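Local coordinates for protein RRNA methyltransferase (Streptomyces viridochromogenes, PDB 1O9G) that methylates N1 of a single guanine in 23S ribosomal RNA with S-adenosyl-L-methionine as methyl donor and so confers resistance to the antibiotic avilamycin, at residues Thr37-Arg42 with Ala211-Ser216; Asp57-Ser62 with Asp175-Glu180; Arg158-Val163 with Leu197-Ser202; Gln191-Leu196 with Arg217-Ala222. The protein carries 3 engineered substitutions. All coordinates share one frame; numbering follows the deposited sequence.

Contact 1 (Thr37-Arg42 with Ala211-Ser216); sequences TEIFQR and AVTDRS
I39 meets the strand with its two methyl ends, one on each of two residues. CG2 lies 4.0 Å from CB of A211, while CD1 reaches farther along the strand and comes to 4.2 Å from CB of T213. With CG1 beside the backbone N (chi1 -64°) and CG2 anti to it, the two branches spread apart and span the alternate residues A211 and T213. V212, between them, turns its side chain away from the helix. A branched, purely apolar residue suits a helix position facing a sheet, and the small A211 lets the helix come close, the CA atoms of I39 and A211 being 7.5 Å apart. T213 offers carbon to I39 while its OG1 is taken up by the backbone O of S236 on the adjoining strand 235-241, so its polar end is satisfied although buried. This is the layered packing of a Rossmann-like methyltransferase: helix 33-45 leads into the first strand of the sheet and lies across one of its faces, where I39 also touches L173 and A237. Farther out, a salt bridge one turn long ties the helix together: NE of R42 gives a nearly straight bond (165°) to OE2 of E38 at 2.7 Å, with the oxygen in the guanidinium plane. R42 NH1 has a second partner in E228, and E38 receives the backbone N-H groups of R5, H6 and A7, pinning the N-terminal segment to the helix. One bond more, from NE2 of Q41 to OG1 of T37 at 2.9 Å, closes another turn of the same helix.

Contact 2 (Asp57-Ser62 with Asp175-Glu180); sequences DPCCGS and DLPYGE. Unlike the reference sequence in segment 175-180: E180 (reference Ser).
C59 and P177 make the direct contact between the two loops. The C59 side chain meets the proline ring at CD, with CB and SG each 4.1 Å from that carbon; its torsion (chi1 -47°) sets the sulfur beside the backbone N and brings both atoms to that one ring carbon. A small, polarisable side chain fits against the rigid proline, whose ring also limits how the loop can bend. D175, which buries about as much as P177, takes part through its backbone, and here water does the joining. Its O faces the O of C59 at 4.0 Å, two acceptors that cannot bond directly, and one water donates to both, at 2.6 Å to D175 O and 2.8 Å to C59 O. Another water accepts from D175 N and donates to C59 O and to OD2 of D57, the last at 2.6 Å. The carbonyl of C59 is thus gripped by two waters. D57 in turn shapes the first loop: its OD1 accepts the N-H of C59 at 3.0 Å in an Asx turn and also takes a bond from T174 OG1, so one carboxylate fixes both its own loop and the strand beside it. Both loops leave the C-terminal ends of the neighbouring parallel strands 53-57 and 171-175. In Rossmann-fold methyltransferases the loop after the first strand is usually the glycine-containing one that cradles S-adenosylmethionine, and DPCCGS probably plays that part here; DLPY resembles the (D/N)PPY active-site motif of many N-methyltransferases, so this water-bridged junction probably borders the cofactor and substrate pocket.

Contact 3 (Arg158-Val163 with Leu197-Ser202); sequences RALSAV and LRSLAS
L160 drives CD1 into the backbone of helix 190-203, and the tight part of the contact is nearly all there. This methyl lies 3.3 Å from the carbonyl O of S199, 3.6 Å from its OG and 4.2 Å from CA of L200. The torsion (chi1 -51°), with CG beside the backbone N and anti to the carbonyl carbon, carries the leucine out toward the other helix. A small serine suits the spot because it lets the methyl come down onto the main chain; its hydroxyl, buried, is hydrogen-bonded to O of V154. In the alpha/beta layering of the Rossmann-like domain, helix 160-164 and helix 190-203 both pack against the same strand, 53-57, where L160 and L200 both touch W56. The looser side is at S202, one turn farther along and exposed, whose side chain comes no nearer than 4.6 Å to the segment 158-163. It turns instead on its own helix, where its OG donates a hydrogen bond to O of S199, 2.6 Å away, the same oxygen that L160 presses on, and its side chain rests on P157.

Contact 4 (Gln191-Leu196 with Arg217-Ala222); sequences QPVAGL and RKIPVA. Unlike the reference sequence in segment 191-196: Q191 (reference Ser), P192 (reference Arg), V193 (reference Trp), A194 (reference Arg), G195 (reference Ala).
V193 has CG1 anti to its backbone N and beside the carbonyl carbon (chi1 172°), and this rotation turns that methyl toward the loop, where it does nearly all the touching. I219 presents CG2, likewise anti to its own N, and the two methyls are 4.2 Å apart; the two side chains cross at about a right angle and touch through these methyls. V221 adds CG1 at 4.3 Å from the same methyl of V193, so that one carbon is received by two beta-branched residues flanking P220. Between them the main chain itself comes nearer: O of P220 is 3.4 Å from V193 CG1 and 3.8 Å from V193 CB, a packing of methyl on carbonyl. V193 differs from the reference sequence, as do the other four residues of 191-195, and as deposited, its CG1 touches both I219 and V221. In the Rossmann-like fold helix 190-203 links the parallel strands 171-175 and 209-214, while the segment 217-222 belongs to the loop leading from strand 209-214 to strand 228-232 at the sheet's edge; the loop is thus folded back against the helix that precedes its own strand. The loop has further partners in the sheet. The backbone O of I219 accepts a hydrogen bond from NH1 of R229, and the side chains of I219 and V221 both rest on V238, an apolar base that suits branched aliphatics. Nearer the solvent, P220 lies at the border of the contact and leans on Q187, its ring restricting phi in this extended stretch of loop.

All four contacts lie in one Rossmann-like domain, built round its central sheet. Contact 1 packs helix 33-45 on one face, while helix 190-203 lies on the other and serves both contacts 3 and 4, whose centres are about 17 Å apart. Along the chain, contacts 2 and 3 are nested within the loop closed by contact 1, whereas contacts 1 and 4 cross. Contact 2 sits about 13 Å from contact 1, centre to centre, and is joined to it by a probable hydrogen bond from N of L176 to O of T213 (3.0 Å). L176 also packs on L196 and V193 of contact 4, and P58 packs on L200 of contact 3, so both loops of contact 2, which probably border the cofactor site, rest on helix 190-203.

Contact 1 (Thr37-Arg42 with Ala211-Ser216)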
loop_
_atom_site.group_PDB
_atom_site.type_symbol
_atom_site.label_atom_id
_atom_site.label_comp_id
_atom_site.label_asym_id
_atom_site.label_seq_id
_atom_site.Cartn_x
_atom_site.Cartn_y
_atom_site.Cartn_z
ATOM N N THR A 37 5.407 7.063 -1.862
ATOM C CA THR A 37 4.781 8.105 -2.673
ATOM C C THR A 37 5.446 8.179 -4.063
ATOM O O THR A 37 4.773 8.425 -5.044
ATOM C CB THR A 37 4.750 9.432 -1.936
ATOM O OG1 THR A 37 4.021 10.374 -2.727
ATOM C CG2 THR A 37 6.097 10.021 -1.748
ATOM N N GLU A 38 6.742 7.891 -4.152
ATOM C CA GLU A 38 7.442 7.852 -5.435
ATOM C C GLU A 38 6.859 6.759 -6.330
ATOM O O GLU A 38 6.555 6.994 -7.487
ATOM C CB GLU A 38 8.946 7.636 -5.230
ATOM C CG GLU A 38 9.763 7.521 -6.512
ATOM C CD GLU A 38 9.921 8.822 -7.285
ATOM O OE1 GLU A 38 9.701 9.908 -6.721
ATOM O OE2 GLU A 38 10.299 8.761 -8.475
ATOM N N ILE A 39 6.698 5.561 -5.798
ATOM C CA ILE A 39 6.205 4.446 -6.581
ATOM C C ILE A 39 4.759 4.750 -7.009
ATOM O O ILE A 39 4.401 4.538 -8.164
ATOM C CB ILE A 39 6.288 3.100 -5.802
ATOM C CG1 ILE A 39 7.735 2.720 -5.493
ATOM C CG2 ILE A 39 5.598 2.016 -6.598
ATOM C CD1 ILE A 39 7.895 1.596 -4.482
ATOM N N PHE A 40 3.934 5.209 -6.071
ATOM C CA PHE A 40 2.530 5.473 -6.367
ATOM C C PHE A 40 2.392 6.529 -7.471
ATOM O O PHE A 40 1.600 6.376 -8.406
ATOM C CB PHE A 40 1.761 5.887 -5.102
ATOM C CG PHE A 40 0.320 6.177 -5.337
ATOM C CD1 PHE A 40 -0.544 5.164 -5.663
ATOM C CD2 PHE A 40 -0.171 7.472 -5.260
ATOM C CE1 PHE A 40 -1.865 5.415 -5.885
ATOM C CE2 PHE A 40 -1.496 7.736 -5.470
ATOM C CZ PHE A 40 -2.346 6.713 -5.789
ATOM N N GLN A 41 3.176 7.598 -7.376
ATOM C CA GLN A 41 3.131 8.656 -8.383
ATOM C C GLN A 41 3.633 8.178 -9.746
ATOM O O GLN A 41 3.095 8.569 -10.767
ATOM C CB GLN A 41 3.859 9.908 -7.889
ATOM C CG GLN A 41 3.146 10.567 -6.722
ATOM C CD GLN A 41 3.780 11.865 -6.324
ATOM O OE1 GLN A 41 3.786 12.805 -7.121
ATOM N NE2 GLN A 41 4.357 11.914 -5.133
ATOM N N ARG A 42 4.626 7.287 -9.761
ATOM C CA ARG A 42 5.063 6.680 -11.007
ATOM C C ARG A 42 3.945 5.840 -11.637
ATOM O O ARG A 42 3.778 5.823 -12.855
ATOM C CB ARG A 42 6.325 5.815 -10.827
ATOM C CG ARG A 42 7.586 6.648 -10.624
ATOM C CD ARG A 42 8.810 5.819 -10.317
ATOM N NE ARG A 42 10.022 6.615 -10.114
ATOM C CZ ARG A 42 11.194 6.372 -10.675
ATOM N NH1 ARG A 42 11.357 5.394 -11.551
ATOM N NH2 ARG A 42 12.224 7.132 -10.356
ATOM N N ALA A 211 2.197 -2.598 -9.522
ATOM C CA ALA A 211 3.514 -2.174 -9.016
ATOM C C ALA A 211 3.846 -3.084 -7.826
ATOM O O ALA A 211 3.106 -3.163 -6.854
ATOM C CB ALA A 211 3.491 -0.762 -8.581
ATOM N N VAL A 212 4.976 -3.767 -7.931
ATOM C CA VAL A 212 5.480 -4.611 -6.852
ATOM C C VAL A 212 6.885 -4.191 -6.454
ATOM O O VAL A 212 7.688 -3.782 -7.284
ATOM C CB VAL A 212 5.428 -6.093 -7.248
ATOM C CG1 VAL A 212 4.015 -6.502 -7.634
ATOM C CG2 VAL A 212 6.331 -6.394 -8.390
ATOM N N THR A 213 7.175 -4.312 -5.173
ATOM C CA THR A 213 8.473 -3.962 -4.625
ATOM C C THR A 213 8.983 -5.082 -3.713
ATOM O O THR A 213 8.206 -5.855 -3.144
ATOM C CB THR A 213 8.396 -2.572 -3.942
ATOM O OG1 THR A 213 9.663 -2.219 -3.399
ATOM C CG2 THR A 213 7.415 -2.546 -2.783
ATOM N N ASP A 214 10.302 -5.191 -3.621
ATOM C CA ASP A 214 10.990 -6.291 -2.923
ATOM C C ASP A 214 12.354 -5.785 -2.481
ATOM O O ASP A 214 12.835 -4.770 -2.973
ATOM C CB ASP A 214 11.181 -7.458 -3.903
ATOM C CG ASP A 214 11.260 -8.833 -3.242
ATOM O OD1 ASP A 214 11.560 -8.964 -2.030
ATOM O OD2 ASP A 214 11.052 -9.870 -3.907
ATOM N N ARG A 215 12.975 -6.514 -1.566
ATOM C CA ARG A 215 14.377 -6.329 -1.242
ATOM C C ARG A 215 15.178 -7.096 -2.281
ATOM O O ARG A 215 15.511 -8.273 -2.101
ATOM C CB ARG A 215 14.668 -6.854 0.159
ATOM C CG ARG A 215 16.050 -6.517 0.681
ATOM C CD ARG A 215 16.119 -5.163 1.371
ATOM N NE ARG A 215 15.221 -5.065 2.527
ATOM C CZ ARG A 215 14.696 -3.929 2.995
ATOM N NH1 ARG A 215 14.964 -2.760 2.412
ATOM N NH2 ARG A 215 13.901 -3.958 4.063
ATOM N N SER A 216 15.454 -6.435 -3.393
ATOM C CA SER A 216 16.279 -7.028 -4.432
ATOM C C SER A 216 16.837 -5.973 -5.364
ATOM O O SER A 216 16.528 -4.797 -5.248
ATOM C CB SER A 216 15.495 -8.053 -5.227
ATOM O OG SER A 216 14.669 -7.400 -6.144
#

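Contact 2 (Asp57-Ser62 with Asp175-Glu180)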
loop_
_atom_site.group_PDB
_atom_site.type_symbol
_atom_site.label_atom_id
_atom_site.label_comp_id
_atom_site.label_asym_id
_atom_site.label_seq_id
_atom_site.Cartn_x
_atom_site.Cartn_y
_atom_site.Cartn_z
ATOM N N ASP A 57 -4.094 -3.190 -2.449
ATOM C CA ASP A 57 -2.936 -3.890 -1.942
ATOM C C ASP A 57 -3.380 -5.298 -1.552
ATOM O O ASP A 57 -4.028 -5.488 -0.515
ATOM C CB ASP A 57 -2.329 -3.173 -0.757
ATOM C CG ASP A 57 -1.037 -3.784 -0.312
ATOM O OD1 ASP A 57 -0.747 -4.960 -0.672
ATOM O OD2 ASP A 57 -0.238 -3.134 0.394
ATOM N N PRO A 58 -3.109 -6.275 -2.427
ATOM C CA PRO A 58 -3.512 -7.678 -2.233
ATOM C C PRO A 58 -2.564 -8.519 -1.378
ATOM O O PRO A 58 -2.792 -9.723 -1.202
ATOM C CB PRO A 58 -3.540 -8.230 -3.655
ATOM C CG PRO A 58 -2.411 -7.517 -4.334
ATOM C CD PRO A 58 -2.469 -6.110 -3.742
ATOM N N CYS A 59 -1.500 -7.904 -0.873
ATOM C CA CYS A 59 -0.619 -8.518 0.117
ATOM C C CYS A 59 -0.366 -7.491 1.185
ATOM O O CYS A 59 0.754 -7.070 1.436
ATOM C CB CYS A 59 0.700 -8.997 -0.457
ATOM S SG CYS A 59 0.585 -9.941 -1.965
ATOM N N CYS A 60 -1.438 -7.069 1.842
ATOM C CA CYS A 60 -1.374 -5.833 2.578
ATOM C C CYS A 60 -0.573 -5.864 3.874
ATOM O O CYS A 60 -0.217 -4.800 4.383
ATOM C CB CYS A 60 -2.792 -5.313 2.863
ATOM S SG CYS A 60 -3.774 -6.309 3.996
ATOM N N GLY A 61 -0.303 -7.049 4.423
ATOM C CA GLY A 61 0.413 -7.146 5.668
ATOM C C GLY A 61 -0.269 -6.354 6.743
ATOM O O GLY A 61 -1.469 -6.489 6.935
ATOM N N SER A 62 0.507 -5.515 7.415
ATOM C CA SER A 62 0.015 -4.668 8.500
ATOM C C SER A 62 -0.878 -3.539 8.039
ATOM O O SER A 62 -1.441 -2.817 8.860
ATOM C CB SER A 62 1.209 -4.038 9.223
ATOM O OG SER A 62 1.835 -3.034 8.428
ATOM N N ASP A 175 4.124 -4.570 -1.397
ATOM C CA ASP A 175 5.431 -4.985 -0.955
ATOM C C ASP A 175 5.342 -6.485 -0.772
ATOM O O ASP A 175 4.492 -6.987 -0.023
ATOM C CB ASP A 175 5.758 -4.276 0.371
ATOM C CG ASP A 175 7.177 -4.470 0.831
ATOM O OD1 ASP A 175 8.067 -4.793 0.018
ATOM O OD2 ASP A 175 7.481 -4.334 2.037
ATOM N N LEU A 176 6.195 -7.224 -1.456
ATOM C CA LEU A 176 6.024 -8.674 -1.516
ATOM C C LEU A 176 6.219 -9.278 -0.130
ATOM O O LEU A 176 7.071 -8.819 0.635
ATOM C CB LEU A 176 6.946 -9.296 -2.565
ATOM C CG LEU A 176 6.635 -8.923 -4.022
ATOM C CD1 LEU A 176 7.613 -9.518 -5.007
ATOM C CD2 LEU A 176 5.188 -9.294 -4.390
ATOM N N PRO A 177 5.383 -10.251 0.228
ATOM C CA PRO A 177 5.430 -10.833 1.568
ATOM C C PRO A 177 6.687 -11.634 1.768
ATOM O O PRO A 177 7.140 -12.300 0.859
ATOM C CB PRO A 177 4.186 -11.737 1.629
ATOM C CG PRO A 177 3.693 -11.883 0.227
ATOM C CD PRO A 177 4.329 -10.849 -0.614
ATOM N N TYR A 178 7.236 -11.579 2.966
ATOM C CA TYR A 178 8.530 -12.202 3.210
ATOM C C TYR A 178 8.497 -13.734 3.060
ATOM O O TYR A 178 9.513 -14.337 2.757
ATOM C CB TYR A 178 9.095 -11.763 4.576
ATOM C CG TYR A 178 9.603 -10.314 4.619
ATOM C CD1 TYR A 178 9.088 -9.326 3.773
ATOM C CD2 TYR A 178 10.601 -9.936 5.516
ATOM C CE1 TYR A 178 9.556 -8.014 3.822
ATOM C CE2 TYR A 178 11.074 -8.622 5.572
ATOM C CZ TYR A 178 10.546 -7.667 4.720
ATOM O OH TYR A 178 11.001 -6.368 4.761
ATOM N N GLY A 179 7.325 -14.349 3.234
ATOM C CA GLY A 179 7.195 -15.799 3.145
ATOM C C GLY A 179 7.308 -16.366 1.734
ATOM O O GLY A 179 7.545 -17.566 1.559
ATOM N N GLU A 180 7.101 -15.510 0.733
ATOM C CA GLU A 180 7.275 -15.877 -0.673
ATOM C C GLU A 180 8.733 -15.830 -1.111
ATOM O O GLU A 180 9.082 -16.319 -2.191
ATOM C CB GLU A 180 6.477 -14.928 -1.572
ATOM C CG GLU A 180 4.978 -14.955 -1.342
ATOM C CD GLU A 180 4.323 -16.238 -1.814
ATOM O OE1 GLU A 180 5.013 -17.121 -2.357
ATOM O OE2 GLU A 180 3.099 -16.372 -1.626
HETATM O O HOH W 1 2.018 -4.457 0.760
HETATM O O HOH W 2 3.309 -8.081 2.018
#

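Contact 3 (Arg158-Val163 with Leu197-Ser202)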
loop_
_atom_site.group_PDB
_atom_site.type_symbol
_atom_site.label_atom_id
_atom_site.label_comp_id
_atom_site.label_asym_id
_atom_site.label_seq_id
_atom_site.Cartn_x
_atom_site.Cartn_y
_atom_site.Cartn_z
ATOM N N ARG A 158 -9.679 -17.176 -8.433
ATOM C CA ARG A 158 -11.103 -17.312 -8.150
ATOM C C ARG A 158 -11.506 -16.656 -6.843
ATOM O O ARG A 158 -12.692 -16.443 -6.613
ATOM C CB ARG A 158 -11.492 -18.790 -8.129
ATOM C CG ARG A 158 -11.395 -19.467 -9.494
ATOM C CD ARG A 158 -12.319 -18.861 -10.560
ATOM N NE ARG A 158 -12.249 -19.603 -11.819
ATOM C CZ ARG A 158 -13.228 -19.660 -12.732
ATOM N NH1 ARG A 158 -14.376 -18.999 -12.559
ATOM N NH2 ARG A 158 -13.052 -20.378 -13.837
ATOM N N ALA A 159 -10.518 -16.325 -6.005
ATOM C CA ALA A 159 -10.748 -15.635 -4.735
ATOM C C ALA A 159 -10.897 -14.131 -4.913
ATOM O O ALA A 159 -11.370 -13.434 -4.022
ATOM C CB ALA A 159 -9.591 -15.927 -3.767
ATOM N N LEU A 160 -10.505 -13.623 -6.069
ATOM C CA LEU A 160 -10.361 -12.185 -6.209
ATOM C C LEU A 160 -11.666 -11.401 -6.395
ATOM O O LEU A 160 -11.778 -10.289 -5.905
ATOM C CB LEU A 160 -9.344 -11.849 -7.295
ATOM C CG LEU A 160 -7.980 -12.558 -7.165
ATOM C CD1 LEU A 160 -7.030 -12.234 -8.293
ATOM C CD2 LEU A 160 -7.342 -12.297 -5.795
ATOM N N SER A 161 -12.652 -11.952 -7.089
ATOM C CA SER A 161 -13.874 -11.206 -7.352
ATOM C C SER A 161 -14.591 -10.778 -6.066
ATOM O O SER A 161 -15.115 -9.663 -5.990
ATOM C CB SER A 161 -14.812 -11.985 -8.274
ATOM O OG SER A 161 -15.528 -12.969 -7.563
ATOM N N ALA A 162 -14.557 -11.621 -5.034
ATOM C CA ALA A 162 -15.149 -11.258 -3.758
ATOM C C ALA A 162 -14.409 -10.129 -3.030
ATOM O O ALA A 162 -15.013 -9.357 -2.308
ATOM C CB ALA A 162 -15.260 -12.496 -2.846
ATOM N N VAL A 163 -13.094 -10.076 -3.167
ATOM C CA VAL A 163 -12.316 -8.963 -2.632
ATOM C C VAL A 163 -12.746 -7.677 -3.341
ATOM O O VAL A 163 -12.857 -6.633 -2.713
ATOM C CB VAL A 163 -10.791 -9.191 -2.845
ATOM C CG1 VAL A 163 -9.972 -7.982 -2.417
ATOM C CG2 VAL A 163 -10.330 -10.398 -2.058
ATOM N N LEU A 197 1.406 -12.078 -10.727
ATOM C CA LEU A 197 0.976 -11.152 -11.767
ATOM C C LEU A 197 -0.150 -11.696 -12.632
ATOM O O LEU A 197 -1.097 -10.982 -12.929
ATOM C CB LEU A 197 2.130 -10.721 -12.645
ATOM C CG LEU A 197 3.259 -9.946 -11.992
ATOM C CD1 LEU A 197 4.349 -9.756 -13.033
ATOM C CD2 LEU A 197 2.830 -8.637 -11.405
ATOM N N ARG A 198 -0.082 -12.972 -13.007
ATOM C CA ARG A 198 -1.135 -13.559 -13.823
ATOM C C ARG A 198 -2.452 -13.624 -13.073
ATOM O O ARG A 198 -3.498 -13.367 -13.641
ATOM C CB ARG A 198 -0.754 -14.951 -14.303
ATOM C CG ARG A 198 0.317 -14.968 -15.385
ATOM C CD ARG A 198 0.435 -16.301 -16.077
ATOM N NE ARG A 198 0.326 -17.362 -15.082
ATOM C CZ ARG A 198 1.345 -17.945 -14.454
ATOM N NH1 ARG A 198 2.615 -17.631 -14.739
ATOM N NH2 ARG A 198 1.084 -18.883 -13.544
ATOM N N SER A 199 -2.401 -13.967 -11.796
ATOM C CA SER A 199 -3.613 -14.012 -10.999
ATOM C C SER A 199 -4.278 -12.640 -10.939
ATOM O O SER A 199 -5.463 -12.497 -11.201
ATOM C CB SER A 199 -3.292 -14.521 -9.594
ATOM O OG SER A 199 -4.467 -14.719 -8.858
ATOM N N LEU A 200 -3.499 -11.629 -10.601
ATOM C CA LEU A 200 -4.009 -10.271 -10.512
ATOM C C LEU A 200 -4.581 -9.810 -11.846
ATOM O O LEU A 200 -5.647 -9.222 -11.878
ATOM C CB LEU A 200 -2.913 -9.313 -10.048
ATOM C CG LEU A 200 -2.489 -9.458 -8.586
ATOM C CD1 LEU A 200 -1.273 -8.597 -8.275
ATOM C CD2 LEU A 200 -3.650 -9.134 -7.677
ATOM N N ALA A 201 -3.859 -10.036 -12.938
ATOM C CA ALA A 201 -4.274 -9.498 -14.228
ATOM C C ALA A 201 -5.603 -10.109 -14.669
ATOM O O ALA A 201 -6.361 -9.472 -15.391
ATOM C CB ALA A 201 -3.186 -9.713 -15.275
ATOM N N SER A 202 -5.892 -11.330 -14.226
ATOM C CA SER A 202 -7.168 -11.970 -14.556
ATOM C C SER A 202 -8.364 -11.221 -13.965
ATOM O O SER A 202 -9.468 -11.319 -14.480
ATOM C CB SER A 202 -7.190 -13.438 -14.106
ATOM O OG SER A 202 -7.321 -13.596 -12.695
#

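Contact 4 (Gln191-Leu196 with Arg217-Ala222)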
loop_
_atom_site.group_PDB
_atom_site.type_symbol
_atom_site.label_atom_id
_atom_site.label_comp_id
_atom_site.label_asym_id
_atom_site.label_seq_id
_atom_site.Cartn_x
_atom_site.Cartn_y
_atom_site.Cartn_z
ATOM N N GLN A 191 9.003 -17.657 -10.643
ATOM C CA GLN A 191 7.748 -18.383 -10.851
ATOM C C GLN A 191 6.619 -17.848 -9.951
ATOM O O GLN A 191 5.528 -17.581 -10.443
ATOM C CB GLN A 191 7.941 -19.904 -10.693
ATOM C CG GLN A 191 8.711 -20.559 -11.851
ATOM C CD GLN A 191 9.033 -22.026 -11.601
ATOM O OE1 GLN A 191 8.282 -22.913 -12.023
ATOM N NE2 GLN A 191 10.153 -22.289 -10.927
ATOM N N PRO A 192 6.859 -17.687 -8.651
ATOM C CA PRO A 192 5.875 -17.025 -7.782
ATOM C C PRO A 192 5.482 -15.620 -8.244
ATOM O O PRO A 192 4.307 -15.331 -8.252
ATOM C CB PRO A 192 6.584 -16.980 -6.422
ATOM C CG PRO A 192 7.514 -18.109 -6.463
ATOM C CD PRO A 192 8.020 -18.157 -7.878
ATOM N N VAL A 193 6.441 -14.777 -8.627
ATOM C CA VAL A 193 6.114 -13.433 -9.118
ATOM C C VAL A 193 5.267 -13.540 -10.351
ATOM O O VAL A 193 4.269 -12.863 -10.470
ATOM C CB VAL A 193 7.352 -12.591 -9.447
ATOM C CG1 VAL A 193 6.950 -11.260 -10.142
ATOM C CG2 VAL A 193 8.115 -12.272 -8.203
ATOM N N ALA A 194 5.673 -14.387 -11.286
ATOM C CA ALA A 194 4.886 -14.595 -12.489
ATOM C C ALA A 194 3.459 -15.021 -12.178
ATOM O O ALA A 194 2.523 -14.498 -12.757
ATOM C CB ALA A 194 5.544 -15.625 -13.370
ATOM N N GLY A 195 3.279 -15.950 -11.251
ATOM C CA GLY A 195 1.948 -16.414 -10.900
ATOM C C GLY A 195 1.116 -15.335 -10.226
ATOM O O GLY A 195 -0.080 -15.231 -10.456
ATOM N N LEU A 196 1.757 -14.529 -9.387
ATOM C CA LEU A 196 1.077 -13.426 -8.737
ATOM C C LEU A 196 0.557 -12.464 -9.792
ATOM O O LEU A 196 -0.611 -12.068 -9.762
ATOM C CB LEU A 196 2.015 -12.726 -7.758
ATOM C CG LEU A 196 1.552 -11.396 -7.152
ATOM C CD1 LEU A 196 0.201 -11.549 -6.576
ATOM C CD2 LEU A 196 2.549 -10.964 -6.100
ATOM N N ARG A 217 17.698 -6.407 -6.274
ATOM C CA ARG A 217 18.307 -5.496 -7.233
ATOM C C ARG A 217 17.399 -5.336 -8.451
ATOM O O ARG A 217 17.401 -4.286 -9.091
ATOM C CB ARG A 217 19.701 -5.995 -7.648
ATOM C CG ARG A 217 20.638 -6.404 -6.493
ATOM C CD ARG A 217 20.507 -5.604 -5.189
ATOM N NE ARG A 217 21.204 -4.314 -5.245
ATOM C CZ ARG A 217 20.729 -3.156 -4.773
ATOM N NH1 ARG A 217 19.529 -3.077 -4.203
ATOM N NH2 ARG A 217 21.466 -2.056 -4.877
ATOM N N LYS A 218 16.625 -6.375 -8.750
ATOM C CA LYS A 218 15.813 -6.446 -9.959
ATOM C C LYS A 218 14.770 -7.563 -9.813
ATOM O O LYS A 218 15.123 -8.727 -9.633
ATOM C CB LYS A 218 16.702 -6.705 -11.181
ATOM C CG LYS A 218 15.989 -6.507 -12.513
ATOM C CD LYS A 218 16.950 -6.367 -13.687
ATOM C CE LYS A 218 17.672 -5.002 -13.706
ATOM N NZ LYS A 218 16.755 -3.830 -13.515
ATOM N N ILE A 219 13.484 -7.219 -9.911
ATOM C CA ILE A 219 12.411 -8.196 -9.778
ATOM C C ILE A 219 12.149 -8.849 -11.125
ATOM O O ILE A 219 11.885 -8.155 -12.093
ATOM C CB ILE A 219 11.149 -7.501 -9.246
ATOM C CG1 ILE A 219 11.389 -7.061 -7.797
ATOM C CG2 ILE A 219 9.929 -8.438 -9.335
ATOM C CD1 ILE A 219 10.407 -6.022 -7.291
ATOM N N PRO A 220 12.239 -10.176 -11.197
ATOM C CA PRO A 220 12.039 -10.880 -12.467
ATOM C C PRO A 220 10.567 -10.868 -12.914
ATOM O O PRO A 220 9.725 -11.349 -12.169
ATOM C CB PRO A 220 12.532 -12.306 -12.155
ATOM C CG PRO A 220 12.340 -12.462 -10.662
ATOM C CD PRO A 220 12.545 -11.102 -10.085
ATOM N N VAL A 221 10.277 -10.338 -14.104
ATOM C CA VAL A 221 8.926 -10.403 -14.689
ATOM C C VAL A 221 8.835 -10.999 -16.101
ATOM O O VAL A 221 7.736 -11.341 -16.547
ATOM C CB VAL A 221 8.203 -9.015 -14.694
ATOM C CG1 VAL A 221 8.044 -8.486 -13.280
ATOM C CG2 VAL A 221 8.928 -7.995 -15.568
ATOM N N ALA A 222 9.967 -11.122 -16.799
ATOM C CA ALA A 222 9.993 -11.714 -18.137
ATOM C C ALA A 222 9.218 -13.031 -18.122
ATOM O O ALA A 222 9.325 -13.779 -17.156
ATOM C CB ALA A 222 11.431 -11.948 -18.582
#